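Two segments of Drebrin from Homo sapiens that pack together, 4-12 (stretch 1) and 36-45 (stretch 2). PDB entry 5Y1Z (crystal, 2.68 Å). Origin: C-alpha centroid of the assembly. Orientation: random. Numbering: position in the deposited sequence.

Stretch 1, residues 4-12: AGVSFSGHR
Stretch 2 (36-45) YEDGSDDLKL

The most unusual feature of this contact is how little regular structure it needs: a single beta bridge, Ser7 with Asp42 (CA to CA 4.4 Å), ties a stretch without helix or strand of its own to a loop just entering a strand. Two backbone hydrogen bonds make it. Ser7 N donates to Asp41 O at 2.8 Å, and Leu43 N donates to Ser7 O at 2.9 Å, nearly straight at 176°. The chains run parallel in register, Val6 by Asp41, Ser7 by Asp42, Phe8 by Leu43, with Ser7 extended (phi/psi -118/141). Two CA-H...O contacts reinforce the bridge: Val6 CA to Asp41 O, 3.3 Å, and Asp42 CA to Ser7 O, 3.6 Å. Asp42, unmodelled beyond CB, serves here through its backbone.

Leu43 (chi1 -140°, between wells; chi2 53°, p), pointing toward stretch 1, links Val6 and Phe8. Its CD1 lies 4.2 Å from Val6 CG2, and its CD2 3.4 Å from Phe8 CE1. Val6 (chi1 p) also sets CG2 4.0 Å from Tyr36 CE2. The CA-to-CB bond of Phe8 points away, but its side-chain end comes nearer (chi1 -47°, chi2 -85°). These three offer only hydrocarbon to a buried site; Tyr36 adds its ring, its OH hydrogen-bonded elsewhere in the structure.

Gly5, at phi/psi 87/-160, adopts a backbone that would jam a CB against the preceding carbonyl; its O lies 3.1 Å from Asp41 CB. Ser7 OG (t) accepts from Ser9 N, 3.2 Å, and Ser40 OG (t) from Asp42 N, 3.1 Å, each within its own stretch. Type II turns span Ser9 to Arg12 and Glu37 to Ser40, the latter with Gly39 at positive phi.

At the exposed end, His11 (m, chi2 89°; phi/psi 72/17) points toward stretch 2. Third in its turn, where positive phi is expected, it is also the N-cap right before a helix. Lys44 (chi1 p) packs its aliphatic CB over one face as CH-pi, 4.1 Å from the His11 ring centroid, while its end leads away. Glu37 (chi1 -145°) points toward stretch 1, its OE1 at the ring edge, 3.0 Å from His11 CE1. The contact buries 473 Å² in all.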

# COMPACT_ATOMS: atom_id res chain seq x y z
N ALA A 4 -2.69 -6.23 -2.69
CA ALA A 4 -2.33 -4.94 -3.28
C ALA A 4 -3.22 -3.83 -2.75
O ALA A 4 -2.79 -2.67 -2.71
CB ALA A 4 -2.43 -5.02 -4.81
N GLY A 5 -4.45 -4.14 -2.37
CA GLY A 5 -5.36 -3.11 -1.91
C GLY A 5 -6.10 -2.47 -3.06
O GLY A 5 -6.19 -3.02 -4.16
N VAL A 6 -6.63 -1.26 -2.81
CA VAL A 6 -7.29 -0.52 -3.87
C VAL A 6 -6.38 -0.41 -5.09
O VAL A 6 -5.17 -0.20 -4.98
CB VAL A 6 -7.75 0.86 -3.36
CG1 VAL A 6 -6.58 1.78 -3.14
CG2 VAL A 6 -8.74 1.48 -4.39
N SER A 7 -6.95 -0.64 -6.26
CA SER A 7 -6.25 -0.53 -7.52
C SER A 7 -6.88 0.55 -8.39
O SER A 7 -8.11 0.70 -8.43
CB SER A 7 -6.26 -1.85 -8.26
OG SER A 7 -6.18 -1.62 -9.65
N PHE A 8 -6.05 1.31 -9.09
CA PHE A 8 -6.55 2.27 -10.06
C PHE A 8 -6.12 1.94 -11.48
O PHE A 8 -6.15 2.82 -12.34
CB PHE A 8 -6.11 3.68 -9.70
CG PHE A 8 -6.32 4.04 -8.26
CD1 PHE A 8 -7.53 4.51 -7.82
CD2 PHE A 8 -5.30 3.89 -7.35
CE1 PHE A 8 -7.70 4.84 -6.47
CE2 PHE A 8 -5.48 4.22 -6.01
CZ PHE A 8 -6.65 4.68 -5.57
N SER A 9 -5.73 0.69 -11.77
CA SER A 9 -5.15 0.40 -13.07
C SER A 9 -6.23 0.21 -14.12
O SER A 9 -6.34 0.99 -15.06
CB SER A 9 -4.28 -0.85 -13.00
OG SER A 9 -3.25 -0.68 -12.06
N GLY A 10 -7.07 -0.81 -13.94
CA GLY A 10 -8.20 -0.97 -14.82
C GLY A 10 -9.13 0.20 -14.58
O GLY A 10 -9.34 0.63 -13.44
N HIS A 11 -9.62 0.77 -15.67
CA HIS A 11 -10.49 1.96 -15.67
C HIS A 11 -9.76 3.24 -15.32
O HIS A 11 -10.41 4.21 -14.93
CB HIS A 11 -11.66 1.84 -14.67
CG HIS A 11 -12.49 0.62 -14.82
ND1 HIS A 11 -12.21 -0.56 -14.16
CD2 HIS A 11 -13.62 0.39 -15.53
CE1 HIS A 11 -13.12 -1.46 -14.47
NE2 HIS A 11 -13.99 -0.91 -15.30
N ARG A 12 -8.43 3.29 -15.39
CA ARG A 12 -7.76 4.48 -14.91
C ARG A 12 -8.25 5.72 -15.66
O ARG A 12 -8.59 6.74 -15.05
CB ARG A 12 -6.24 4.35 -15.05
CG ARG A 12 -5.51 5.58 -14.52
CD ARG A 12 -4.05 5.45 -14.69
NE ARG A 12 -3.48 4.94 -13.46
CZ ARG A 12 -2.76 5.66 -12.61
NH1 ARG A 12 -2.51 6.93 -12.85
NH2 ARG A 12 -2.30 5.10 -11.52
N TYR A 36 -16.05 -0.04 -5.83
CA TYR A 36 -15.27 -1.19 -6.25
C TYR A 36 -16.04 -2.05 -7.25
O TYR A 36 -17.26 -2.15 -7.21
CB TYR A 36 -14.87 -2.05 -5.04
CG TYR A 36 -14.06 -1.30 -4.01
CD1 TYR A 36 -14.68 -0.58 -3.00
CD2 TYR A 36 -12.67 -1.31 -4.05
CE1 TYR A 36 -13.94 0.12 -2.07
CE2 TYR A 36 -11.92 -0.61 -3.10
CZ TYR A 36 -12.57 0.10 -2.13
OH TYR A 36 -11.81 0.77 -1.21
N GLU A 37 -15.28 -2.67 -8.16
CA GLU A 37 -15.86 -3.69 -9.02
C GLU A 37 -16.05 -4.97 -8.22
O GLU A 37 -15.29 -5.27 -7.30
CB GLU A 37 -14.98 -3.96 -10.23
CG GLU A 37 -15.80 -4.29 -11.46
CD GLU A 37 -15.21 -3.72 -12.73
OE1 GLU A 37 -13.97 -3.81 -12.89
OE2 GLU A 37 -15.99 -3.22 -13.57
N ASP A 38 -17.10 -5.71 -8.57
CA ASP A 38 -17.51 -6.86 -7.77
C ASP A 38 -16.38 -7.87 -7.64
O ASP A 38 -15.69 -8.18 -8.62
CB ASP A 38 -18.74 -7.52 -8.38
CG ASP A 38 -19.81 -6.51 -8.78
OD1 ASP A 38 -19.93 -5.43 -8.13
OD2 ASP A 38 -20.52 -6.81 -9.77
N GLY A 39 -16.20 -8.38 -6.43
CA GLY A 39 -15.14 -9.34 -6.16
C GLY A 39 -13.76 -8.85 -6.53
O GLY A 39 -12.94 -9.63 -7.03
N SER A 40 -13.48 -7.57 -6.29
CA SER A 40 -12.21 -7.00 -6.72
C SER A 40 -11.94 -5.73 -5.93
O SER A 40 -12.85 -5.08 -5.41
CB SER A 40 -12.22 -6.72 -8.22
OG SER A 40 -11.08 -5.98 -8.60
N ASP A 41 -10.66 -5.36 -5.87
CA ASP A 41 -10.26 -4.12 -5.24
C ASP A 41 -9.99 -3.02 -6.25
O ASP A 41 -9.40 -1.99 -5.89
CB ASP A 41 -9.01 -4.34 -4.39
CG ASP A 41 -9.33 -4.82 -2.99
OD1 ASP A 41 -8.40 -5.25 -2.29
OD2 ASP A 41 -10.51 -4.78 -2.59
N ASP A 42 -10.40 -3.20 -7.51
CA ASP A 42 -10.16 -2.20 -8.54
C ASP A 42 -11.29 -1.19 -8.52
O ASP A 42 -12.47 -1.55 -8.57
CB ASP A 42 -10.04 -2.86 -9.92
N LEU A 43 -10.93 0.08 -8.44
CA LEU A 43 -11.91 1.15 -8.42
C LEU A 43 -12.52 1.38 -9.81
O LEU A 43 -11.86 1.21 -10.84
CB LEU A 43 -11.24 2.42 -7.92
CG LEU A 43 -12.03 3.31 -6.98
CD1 LEU A 43 -12.55 2.51 -5.79
CD2 LEU A 43 -11.12 4.39 -6.52
N LYS A 44 -13.80 1.71 -9.83
CA LYS A 44 -14.48 2.01 -11.08
C LYS A 44 -15.37 3.24 -10.88
O LYS A 44 -15.72 3.61 -9.76
CB LYS A 44 -15.27 0.79 -11.60
CG LYS A 44 -16.58 0.51 -10.86
CD LYS A 44 -17.32 -0.71 -11.45
CE LYS A 44 -18.68 -0.38 -12.00
NZ LYS A 44 -19.50 -1.62 -11.88
N LEU A 45 -15.69 3.90 -11.99
CA LEU A 45 -16.56 5.04 -11.92
C LEU A 45 -18.00 4.53 -11.86
O LEU A 45 -18.39 3.65 -12.63
CB LEU A 45 -16.34 5.95 -13.12
CG LEU A 45 -17.47 6.93 -13.40
CD1 LEU A 45 -17.28 8.01 -12.35
CD2 LEU A 45 -17.34 7.53 -14.77